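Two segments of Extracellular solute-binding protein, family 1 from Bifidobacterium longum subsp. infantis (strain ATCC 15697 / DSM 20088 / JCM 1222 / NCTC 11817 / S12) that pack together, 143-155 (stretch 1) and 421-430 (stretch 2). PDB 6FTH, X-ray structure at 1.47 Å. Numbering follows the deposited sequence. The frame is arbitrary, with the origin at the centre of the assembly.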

# COMPACT_ATOMS: atom_id res chain seq x y z
N SER A 143 4.68 -6.73 -10.36
CA SER A 143 4.71 -7.56 -9.16
C SER A 143 6.13 -7.61 -8.62
O SER A 143 7.04 -8.05 -9.33
CB SER A 143 4.25 -8.99 -9.46
OG SER A 143 4.71 -9.89 -8.46
N ARG A 144 6.31 -7.21 -7.37
CA ARG A 144 7.60 -7.38 -6.70
C ARG A 144 7.74 -8.72 -6.01
O ARG A 144 8.72 -8.95 -5.28
CB ARG A 144 7.91 -6.22 -5.74
CG ARG A 144 6.85 -5.86 -4.73
CD ARG A 144 7.37 -4.83 -3.71
NE ARG A 144 6.28 -4.23 -2.97
CZ ARG A 144 6.42 -3.24 -2.10
NH1 ARG A 144 7.63 -2.79 -1.80
NH2 ARG A 144 5.35 -2.72 -1.51
N GLY A 145 6.79 -9.63 -6.22
CA GLY A 145 7.02 -11.03 -5.91
C GLY A 145 6.40 -11.48 -4.61
O GLY A 145 5.87 -10.71 -3.82
N LYS A 146 6.55 -12.79 -4.40
CA LYS A 146 5.78 -13.47 -3.36
C LYS A 146 6.16 -13.07 -1.93
O LYS A 146 5.37 -13.30 -1.01
CB LYS A 146 5.88 -14.98 -3.55
CG LYS A 146 7.29 -15.55 -3.38
CD LYS A 146 7.35 -17.05 -3.68
CE LYS A 146 8.71 -17.67 -3.43
NZ LYS A 146 9.75 -17.27 -4.38
N SER A 147 7.33 -12.48 -1.69
CA SER A 147 7.58 -12.00 -0.34
C SER A 147 6.68 -10.85 0.05
O SER A 147 6.60 -10.52 1.24
CB SER A 147 9.03 -11.57 -0.14
OG SER A 147 9.87 -12.72 -0.05
N TYR A 148 6.03 -10.21 -0.92
CA TYR A 148 5.19 -9.04 -0.72
C TYR A 148 3.70 -9.34 -0.89
O TYR A 148 2.90 -8.40 -0.98
CB TYR A 148 5.64 -7.92 -1.64
CG TYR A 148 7.08 -7.48 -1.47
CD1 TYR A 148 7.40 -6.46 -0.60
CD2 TYR A 148 8.09 -8.05 -2.24
CE1 TYR A 148 8.71 -6.02 -0.46
CE2 TYR A 148 9.38 -7.63 -2.12
CZ TYR A 148 9.68 -6.60 -1.22
OH TYR A 148 10.97 -6.14 -1.07
N SER A 149 3.32 -10.61 -0.91
CA SER A 149 1.92 -10.94 -1.12
C SER A 149 1.04 -10.64 0.08
O SER A 149 -0.19 -10.57 -0.10
CB SER A 149 1.76 -12.41 -1.49
OG SER A 149 2.28 -13.25 -0.48
N GLY A 150 1.61 -10.49 1.27
CA GLY A 150 0.85 -10.15 2.47
C GLY A 150 0.58 -8.66 2.56
O GLY A 150 0.93 -7.88 1.67
N THR A 151 -0.06 -8.26 3.66
CA THR A 151 -0.41 -6.87 3.86
C THR A 151 0.80 -6.01 4.24
O THR A 151 1.81 -6.48 4.77
CB THR A 151 -1.56 -6.70 4.85
OG1 THR A 151 -1.84 -5.30 4.96
CG2 THR A 151 -1.24 -7.29 6.20
N GLY A 152 0.67 -4.72 3.97
CA GLY A 152 1.62 -3.74 4.46
C GLY A 152 1.35 -3.24 5.86
O GLY A 152 2.15 -2.48 6.42
N GLN A 153 0.23 -3.67 6.45
CA GLN A 153 -0.26 -3.14 7.71
C GLN A 153 0.04 -4.13 8.84
O GLN A 153 -0.24 -5.32 8.70
CB GLN A 153 -1.77 -2.95 7.61
CG GLN A 153 -2.24 -2.27 6.36
CD GLN A 153 -1.60 -0.92 6.17
OE1 GLN A 153 -1.43 -0.16 7.12
NE2 GLN A 153 -1.28 -0.60 4.92
N HIS A 154 0.59 -3.63 9.96
CA HIS A 154 0.92 -4.47 11.10
C HIS A 154 0.78 -3.69 12.40
O HIS A 154 0.85 -2.46 12.40
CB HIS A 154 2.36 -5.02 11.03
CG HIS A 154 2.69 -5.52 9.68
ND1 HIS A 154 3.08 -4.68 8.66
CD2 HIS A 154 2.54 -6.74 9.12
CE1 HIS A 154 3.21 -5.37 7.55
NE2 HIS A 154 2.87 -6.62 7.79
N MET A 155 0.59 -4.42 13.50
CA MET A 155 0.53 -3.85 14.84
C MET A 155 1.71 -4.41 15.62
O MET A 155 1.83 -5.62 15.78
CB MET A 155 -0.79 -4.25 15.51
CG MET A 155 -0.99 -3.67 16.88
SD MET A 155 -2.59 -4.18 17.53
CE MET A 155 -2.70 -3.23 19.06
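Stretch 2, residues 421-430: GDVDGDNLLE

Stretch 2 opens in a loop at G421 and D422 and turns into a helix that begins at V423 and runs on past E430, which lies on the irregular backbone of stretch 1. The nearest CA atoms across the stretches are S147 CA and L429 CA, 5.5 Å apart. G421, at phi/psi 97/15, occupies a region where a CB would jam against the preceding carbonyl. D422 is the N-cap. Its chi1 is t and chi2 8°, which carries the carboxylate back over the first turn, so that OD1 accepts from G425 N at 3.1 Å. This leaves OD2 free for stretch 1, and Y148 OH donates to it across 2.7 Å. Y148, with chi1 m and chi2 -91°, starts out sideways, but its side chain reaches far enough to bring the hydroxyl to the helix N-terminus, with D422 OD2 at the ring edge. G425 has no side chain at this point; a CB would lie tight against Y148 OH and clash with D422 OD2.

One turn on, L428 (chi1 t, chi2 p) points toward stretch 1 and buries the largest area of any residue in the contact. Its CD2 packs 3.7 Å from Y148 CD1, while its CD1 lies 3.5 Å from H154 CE1 and 3.6 Å from T151 O. H154 (chi1 m) has its CA-to-CB bond directed toward the helix, and its ring lies against this methyl. S147 also points toward the helix, its CB 3.9 Å from G425 O and its OG 3.8 Å from L429 CG. L429 projects sideways at the exposed margin, with chi1 between wells at -125°.

Water mediates the remaining polar links. R144 extends with chi1 p and chi2 and chi3 t, yet NH1 stays 4.4 Å from D424 OD2, beyond a salt bridge, and the oxygen lies well out of the guanidinium plane, so no N-H points at it; water 1 accepts from NH1 and donates to OD2. Water 2 links S147 OG to D426 OD1, donating to the carboxylate.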

# COMPACT_ATOMS: atom_id res chain seq x y z
N GLY A 421 18.87 -11.56 0.13
CA GLY A 421 19.33 -10.24 0.49
C GLY A 421 18.43 -9.08 0.12
O GLY A 421 18.91 -7.94 0.11
N ASP A 422 17.17 -9.33 -0.22
CA ASP A 422 16.17 -8.26 -0.32
C ASP A 422 15.66 -8.10 1.10
O ASP A 422 14.70 -8.75 1.52
CB ASP A 422 15.03 -8.61 -1.27
CG ASP A 422 13.93 -7.60 -1.22
OD1 ASP A 422 14.09 -6.54 -0.56
OD2 ASP A 422 12.89 -7.83 -1.89
N VAL A 423 16.35 -7.27 1.86
CA VAL A 423 16.10 -7.18 3.30
C VAL A 423 14.69 -6.65 3.58
O VAL A 423 14.03 -7.07 4.54
CB VAL A 423 17.20 -6.32 3.94
CG1 VAL A 423 16.90 -5.98 5.36
CG2 VAL A 423 18.55 -7.05 3.83
N ASP A 424 14.23 -5.70 2.76
CA ASP A 424 12.87 -5.19 2.96
C ASP A 424 11.84 -6.31 2.77
O ASP A 424 10.93 -6.47 3.59
CB ASP A 424 12.60 -4.00 2.04
CG ASP A 424 11.32 -3.24 2.43
OD1 ASP A 424 11.10 -3.05 3.65
OD2 ASP A 424 10.54 -2.85 1.52
N GLY A 425 11.98 -7.10 1.71
CA GLY A 425 11.07 -8.22 1.52
C GLY A 425 11.15 -9.25 2.64
O GLY A 425 10.12 -9.77 3.10
N ASP A 426 12.37 -9.58 3.09
CA ASP A 426 12.53 -10.52 4.19
C ASP A 426 11.83 -9.99 5.44
O ASP A 426 11.15 -10.74 6.15
CB ASP A 426 14.01 -10.72 4.51
CG ASP A 426 14.79 -11.41 3.40
OD1 ASP A 426 14.20 -12.00 2.44
OD2 ASP A 426 16.04 -11.37 3.53
N ASN A 427 12.00 -8.69 5.72
CA ASN A 427 11.39 -8.07 6.88
C ASN A 427 9.88 -8.12 6.79
O ASN A 427 9.20 -8.45 7.76
CB ASN A 427 11.86 -6.63 7.01
CG ASN A 427 13.32 -6.51 7.48
OD1 ASN A 427 13.90 -7.44 8.02
ND2 ASN A 427 13.88 -5.35 7.29
N LEU A 428 9.33 -7.83 5.61
CA LEU A 428 7.87 -7.86 5.46
C LEU A 428 7.33 -9.28 5.61
O LEU A 428 6.32 -9.51 6.29
CB LEU A 428 7.47 -7.27 4.11
CG LEU A 428 5.94 -7.22 3.97
CD1 LEU A 428 5.36 -6.19 4.89
CD2 LEU A 428 5.55 -6.94 2.52
N LEU A 429 7.99 -10.25 4.97
CA LEU A 429 7.59 -11.65 5.11
C LEU A 429 7.51 -12.05 6.59
O LEU A 429 6.52 -12.65 7.03
CB LEU A 429 8.64 -12.52 4.41
CG LEU A 429 8.35 -13.55 3.32
CD1 LEU A 429 9.39 -14.68 3.41
CD2 LEU A 429 6.94 -14.10 3.30
N GLU A 430 8.53 -11.68 7.36
CA GLU A 430 8.56 -12.02 8.78
C GLU A 430 7.44 -11.29 9.53
O GLU A 430 6.76 -11.89 10.38
CB GLU A 430 9.92 -11.67 9.37
CG GLU A 430 11.00 -12.63 8.93
CD GLU A 430 10.76 -14.03 9.46
OE1 GLU A 430 10.45 -14.17 10.66
OE2 GLU A 430 10.88 -14.99 8.66
O HOH W 1 8.73 -0.91 0.47
O HOH W 2 12.15 -11.58 0.40